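Local coordinates for ferritin (PDB 3VNX), which oxidises ferrous iron at its ferroxidase centre and stores the ferric product as mineral inside a hollow shell of 24 subunits, at the interface of chains A and B and the interface of chains A and C. Numbering follows the deposited sequence. Chains: chain A/B/C, ferritin.

Contact 1: the interface of chains A and B. Residues chain A 59, 62-63, 80, 83; chain B 52, 87, 91, 94.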
ATOM      1  N   HIS A  59     -28.800 -32.894 -23.616  1.00 39.63           N
ATOM      2  CA  HIS A  59     -29.298 -32.874 -22.254  1.00 41.61           C
ATOM      3  C   HIS A  59     -29.681 -34.292 -21.815  1.00 46.49           C
ATOM      4  O   HIS A  59     -29.471 -34.675 -20.658  1.00 39.40           O
ATOM      5  CB  HIS A  59     -30.480 -31.919 -22.111  1.00 41.86           C
ATOM      6  CG  HIS A  59     -30.599 -31.330 -20.744  1.00 43.76           C
ATOM      7  ND1 HIS A  59     -31.484 -30.313 -20.443  1.00 46.33           N
ATOM      8  CD2 HIS A  59     -29.932 -31.597 -19.597  1.00 37.25           C
ATOM      9  CE1 HIS A  59     -31.362 -29.992 -19.168  1.00 41.42           C
ATOM     10  NE2 HIS A  59     -30.428 -30.760 -18.629  1.00 42.10           N
ATOM     11  N   HIS A  62     -26.604 -36.161 -20.920  1.00 47.09           N
ATOM     12  CA  HIS A  62     -26.178 -35.741 -19.603  1.00 48.99           C
ATOM     13  C   HIS A  62     -26.858 -36.576 -18.518  1.00 50.59           C
ATOM     14  O   HIS A  62     -26.203 -37.073 -17.582  1.00 43.86           O
ATOM     15  CB  HIS A  62     -26.483 -34.263 -19.386  1.00 37.69           C
ATOM     16  CG  HIS A  62     -26.547 -33.885 -17.944  1.00 43.81           C
ATOM     17  ND1 HIS A  62     -25.418 -33.701 -17.173  1.00 43.13           N
ATOM     18  CD2 HIS A  62     -27.605 -33.691 -17.119  1.00 49.67           C
ATOM     19  CE1 HIS A  62     -25.779 -33.393 -15.939  1.00 47.71           C
ATOM     20  NE2 HIS A  62     -27.100 -33.379 -15.880  1.00 47.92           N
ATOM     21  N   SER A  63     -28.177 -36.720 -18.630  1.00 46.66           N
ATOM     22  CA  SER A  63     -28.914 -37.454 -17.607  1.00 53.85           C
ATOM     23  C   SER A  63     -28.490 -38.909 -17.573  1.00 46.41           C
ATOM     24  O   SER A  63     -28.496 -39.546 -16.518  1.00 46.71           O
ATOM     25  CB  SER A  63     -30.422 -37.330 -17.811  1.00 52.47           C
ATOM     26  OG  SER A  63     -30.876 -36.086 -17.306  1.00 57.11           O
ATOM     27  N   LYS A  80     -23.969 -31.520 -20.282  1.00 39.36           N
ATOM     28  CA  LYS A  80     -24.775 -30.386 -19.860  1.00 45.37           C
ATOM     29  C   LYS A  80     -24.261 -29.117 -20.543  1.00 44.85           C
ATOM     30  O   LYS A  80     -25.050 -28.317 -21.055  1.00 44.78           O
ATOM     31  CB  LYS A  80     -24.795 -30.226 -18.335  1.00 38.18           C
ATOM     32  CG  LYS A  80     -25.525 -28.959 -17.861  1.00 46.44           C
ATOM     33  CD  LYS A  80     -26.926 -28.827 -18.491  1.00 46.48           C
ATOM     34  CE  LYS A  80     -27.808 -27.823 -17.739  1.00 47.17           C
ATOM     35  NZ  LYS A  80     -27.277 -26.430 -17.769  1.00 48.99           N
ATOM     36  N   SER A  83     -25.048 -29.056 -24.085  1.00 35.26           N
ATOM     37  CA  SER A  83     -26.464 -28.710 -24.205  1.00 44.91           C
ATOM     38  C   SER A  83     -26.717 -27.199 -24.074  1.00 46.44           C
ATOM     39  O   SER A  83     -27.410 -26.602 -24.906  1.00 41.29           O
ATOM     40  CB  SER A  83     -27.330 -29.494 -23.221  1.00 38.72           C
ATOM     41  OG  SER A  83     -28.672 -29.040 -23.310  1.00 40.64           O
TER
ATOM     42  N   TYR B  52     -39.728 -27.584 -18.830  1.00 42.83           N
ATOM     43  CA  TYR B  52     -39.087 -27.528 -20.138  1.00 43.13           C
ATOM     44  C   TYR B  52     -39.998 -26.877 -21.185  1.00 38.00           C
ATOM     45  O   TYR B  52     -39.526 -26.066 -21.978  1.00 43.64           O
ATOM     46  CB  TYR B  52     -38.589 -28.903 -20.589  1.00 42.50           C
ATOM     47  CG  TYR B  52     -37.115 -28.924 -20.958  1.00 44.31           C
ATOM     48  CD1 TYR B  52     -36.606 -28.030 -21.897  1.00 42.97           C
ATOM     49  CD2 TYR B  52     -36.234 -29.838 -20.370  1.00 40.96           C
ATOM     50  CE1 TYR B  52     -35.254 -28.031 -22.242  1.00 41.38           C
ATOM     51  CE2 TYR B  52     -34.875 -29.862 -20.715  1.00 37.12           C
ATOM     52  CZ  TYR B  52     -34.392 -28.950 -21.654  1.00 48.35           C
ATOM     53  OH  TYR B  52     -33.053 -28.946 -22.019  1.00 45.24           O
ATOM     54  N   ARG B  87     -35.702 -23.518 -17.625  1.00 38.75           N
ATOM     55  CA  ARG B  87     -34.913 -24.646 -18.117  1.00 42.04           C
ATOM     56  C   ARG B  87     -34.040 -25.187 -16.998  1.00 44.21           C
ATOM     57  O   ARG B  87     -33.845 -26.395 -16.881  1.00 43.75           O
ATOM     58  CB  ARG B  87     -34.049 -24.229 -19.309  1.00 37.06           C
ATOM     59  CG  ARG B  87     -33.084 -25.294 -19.772  1.00 39.27           C
ATOM     60  CD  ARG B  87     -32.525 -24.961 -21.152  1.00 44.48           C
ATOM     61  NE  ARG B  87     -31.440 -25.855 -21.564  1.00 36.78           N
ATOM     62  CZ  ARG B  87     -30.166 -25.719 -21.198  1.00 45.78           C
ATOM     63  NH1 ARG B  87     -29.802 -24.721 -20.384  1.00 39.19           N
ATOM     64  NH2 ARG B  87     -29.250 -26.580 -21.644  1.00 44.87           N
ATOM     65  N   HIS B  91     -33.743 -28.787 -15.175  1.00 38.45           N
ATOM     66  CA  HIS B  91     -32.453 -29.389 -14.823  1.00 43.44           C
ATOM     67  C   HIS B  91     -32.331 -29.847 -13.356  1.00 45.38           C
ATOM     68  O   HIS B  91     -31.731 -30.899 -13.071  1.00 39.30           O
ATOM     69  CB  HIS B  91     -31.310 -28.426 -15.162  1.00 46.66           C
ATOM     70  CG  HIS B  91     -29.949 -29.029 -14.996  1.00 55.13           C
ATOM     71  ND1 HIS B  91     -29.432 -29.954 -15.878  1.00 50.10           N
ATOM     72  CD2 HIS B  91     -29.000 -28.845 -14.042  1.00 45.34           C
ATOM     73  CE1 HIS B  91     -28.221 -30.312 -15.479  1.00 47.60           C
ATOM     74  NE2 HIS B  91     -27.938 -29.651 -14.371  1.00 46.46           N
ATOM     75  N   MET B  94     -34.335 -32.969 -12.958  1.00 38.84           N
ATOM     76  CA  MET B  94     -33.594 -34.085 -13.533  1.00 44.95           C
ATOM     77  C   MET B  94     -32.505 -34.526 -12.574  1.00 40.10           C
ATOM     78  O   MET B  94     -32.288 -35.725 -12.350  1.00 39.03           O
ATOM     79  CB  MET B  94     -33.014 -33.688 -14.893  1.00 39.36           C
ATOM     80  CG  MET B  94     -34.097 -33.232 -15.872  1.00 41.39           C
ATOM     81  SD  MET B  94     -33.504 -32.355 -17.325  1.00 43.89           S
ATOM     82  CE  MET B  94     -32.487 -33.631 -18.094  1.00 43.18           C
TER
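A:His59 and B:His91 face each other from helices 38-66 and 73-99 of two subunits, and every residue of the patch has helical backbone torsions. A:His59 is the hub. Its ring nitrogens bond in two directions, both in the plane of the ring. ND1 meets the phenol oxygen OH of B:Tyr52 at 2.6 Å, nearly straight at 170°. NE2 meets ND1 of B:His91 at 3.0 Å. Which partner donates is not decided in either bond. The imidazole and the phenol ring meet rim to rim, their planes turned 66° apart. These two bonds fix the rotation of the A:His59 ring. An alanine here would remove both nitrogens and is likely to leave B:Tyr52 OH and B:His91 ND1 without these mates.

B:Met94 covers one face of the A:His59 ring. Its chain bends at the thioether (chi3 62°), and methyl CE lies 3.7 Å from the ring centroid, offset toward the rim. On B:His91 it is A:Lys80 that does the covering. The bend at chi2 brings its CD and CE over the imidazole face, with CE 3.5 Å from the centroid, and the bend at chi4 turns NZ. The ring of B:His91 is thus held at its edge by A:His59 and on a face by aliphatic carbon. A:His62 comes to B:His91 at about a right angle, its CD2 3.8 Å from CE1.

Further along, B:Arg87 reaches across. Its NH2 donates to the hydroxyl OG of A:Ser83 at 3.0 Å, and that oxygen lies in the guanidinium plane. A:Lys80 NZ is 4.0 Å from B:Arg87 NH1; these are like charges near each other, which would probably disfavour one another somewhat.

The site belongs to the two-fold dimer interface of the ferritin shell, where four-helix bundles pack flank to flank. The two-fold repeats each contact with the chains exchanged.

Contact 2: the interface of chains A and C. Residues chain A 174, 177-178; chain C 66, 68.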
ATOM      1  N   LYS A 174     -13.508 -31.518 -35.165  1.00 39.18           N
ATOM      2  CA  LYS A 174     -12.157 -31.997 -34.867  1.00 48.54           C
ATOM      3  C   LYS A 174     -12.015 -32.395 -33.390  1.00 52.53           C
ATOM      4  O   LYS A 174     -11.473 -33.468 -33.079  1.00 44.43           O
ATOM      5  CB  LYS A 174     -11.105 -30.947 -35.256  1.00 55.77           C
ATOM      6  CG  LYS A 174      -9.716 -31.152 -34.635  1.00 44.91           C
ATOM      7  CD  LYS A 174      -8.887 -32.171 -35.379  1.00 48.31           C
ATOM      8  CE  LYS A 174      -7.576 -32.452 -34.648  1.00 45.27           C
ATOM      9  NZ  LYS A 174      -6.476 -31.582 -35.119  1.00 41.07           N
ATOM     10  N   ALA A 177     -13.679 -35.644 -32.853  1.00 43.01           N
ATOM     11  CA  ALA A 177     -12.919 -36.726 -33.477  1.00 50.09           C
ATOM     12  C   ALA A 177     -11.838 -37.212 -32.511  1.00 48.78           C
ATOM     13  O   ALA A 177     -11.695 -38.421 -32.280  1.00 45.66           O
ATOM     14  CB  ALA A 177     -12.321 -36.287 -34.816  1.00 40.57           C
ATOM     15  N   VAL A 178     -11.111 -36.261 -31.920  1.00 47.83           N
ATOM     16  CA  VAL A 178     -10.047 -36.573 -30.961  1.00 42.85           C
ATOM     17  C   VAL A 178     -10.513 -37.383 -29.739  1.00 46.76           C
ATOM     18  O   VAL A 178      -9.872 -38.376 -29.374  1.00 45.85           O
ATOM     19  CB  VAL A 178      -9.339 -35.299 -30.502  1.00 42.80           C
ATOM     20  CG1 VAL A 178      -8.322 -35.612 -29.391  1.00 35.04           C
ATOM     21  CG2 VAL A 178      -8.675 -34.641 -31.692  1.00 39.63           C
TER
ATOM     22  N   ALA C  66      -1.061 -34.542 -34.793  1.00 42.80           N
ATOM     23  CA  ALA C  66      -2.207 -33.634 -34.868  1.00 43.74           C
ATOM     24  C   ALA C  66      -3.434 -34.248 -35.556  1.00 48.20           C
ATOM     25  O   ALA C  66      -4.542 -33.741 -35.392  1.00 44.66           O
ATOM     26  CB  ALA C  66      -1.820 -32.329 -35.567  1.00 43.53           C
ATOM     27  N   ASP C  68      -6.725 -35.982 -36.341  1.00 46.97           N
ATOM     28  CA  ASP C  68      -7.827 -36.273 -35.436  1.00 48.21           C
ATOM     29  C   ASP C  68      -7.916 -37.741 -35.015  1.00 44.04           C
ATOM     30  O   ASP C  68      -8.327 -38.045 -33.900  1.00 41.90           O
ATOM     31  CB  ASP C  68      -9.152 -35.809 -36.047  1.00 47.13           C
ATOM     32  CG  ASP C  68      -9.550 -36.619 -37.267  1.00 47.82           C
ATOM     33  OD1 ASP C  68     -10.249 -37.646 -37.106  1.00 46.97           O
ATOM     34  OD2 ASP C  68      -9.175 -36.218 -38.386  1.00 50.31           O
TER
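A:Lys174 of helix 155-201 reaches over to C:Asp68, which lies in a loop just past helix 38-66 of another subunit. Both chains are ferritin subunits, built on the family's four-helix bundle, and this junction is not an exact two-fold.

From CB, the lysine chain runs out to CG. It turns at chi2, 81°, and this bend carries the outer methylenes toward chain C. CD then packs on the CB methylene of C:Asp68, 3.7 Å away, where the two side chains pass at a slant. CE of A:Lys174 lies 3.4 Å from the carbonyl oxygen O of C:Ala66. A second bend, at chi4, turns the tip, and the ammonium NZ donates a hydrogen bond of 2.9 Å to that same oxygen. The C=O...N angle is 156°, and NZ sits tilted 15° from the carbonyl plane. C:Ala66 closes helix 38-66, so the positive group would probably be favoured by the partial negative charge of this C-terminal end.

The carboxylate of C:Asp68 does not pair with the lysine. Its OD2 stays 6.3 Å from A:Lys174 NZ, so any attraction between them acts at a distance. The aspartate instead lays its side chain against A:Ala177, whose methyl CB is 3.4 Å from the C:Asp68 CB. One helix position on, A:Val178 only brushes the backbone of C:Asp68.

The centres of contact 1 and contact 2 lie about 27 Å apart, and chain A takes part in both. It offers helices 38-66 and 73-99 to contact 1 and helix 155-201 to contact 2. Helix 38-66 appears in both contacts: its middle and later part serve contact 1, and its last residue, on chain C, serves contact 2. Every copy can therefore use both kinds of joint. Contact 1 pairs subunits about a two-fold, while contact 2 joins subunits in another relation. Together they would help close the 24-subunit shell, the polar and apolar dimer patch being the more extensive of the two patches.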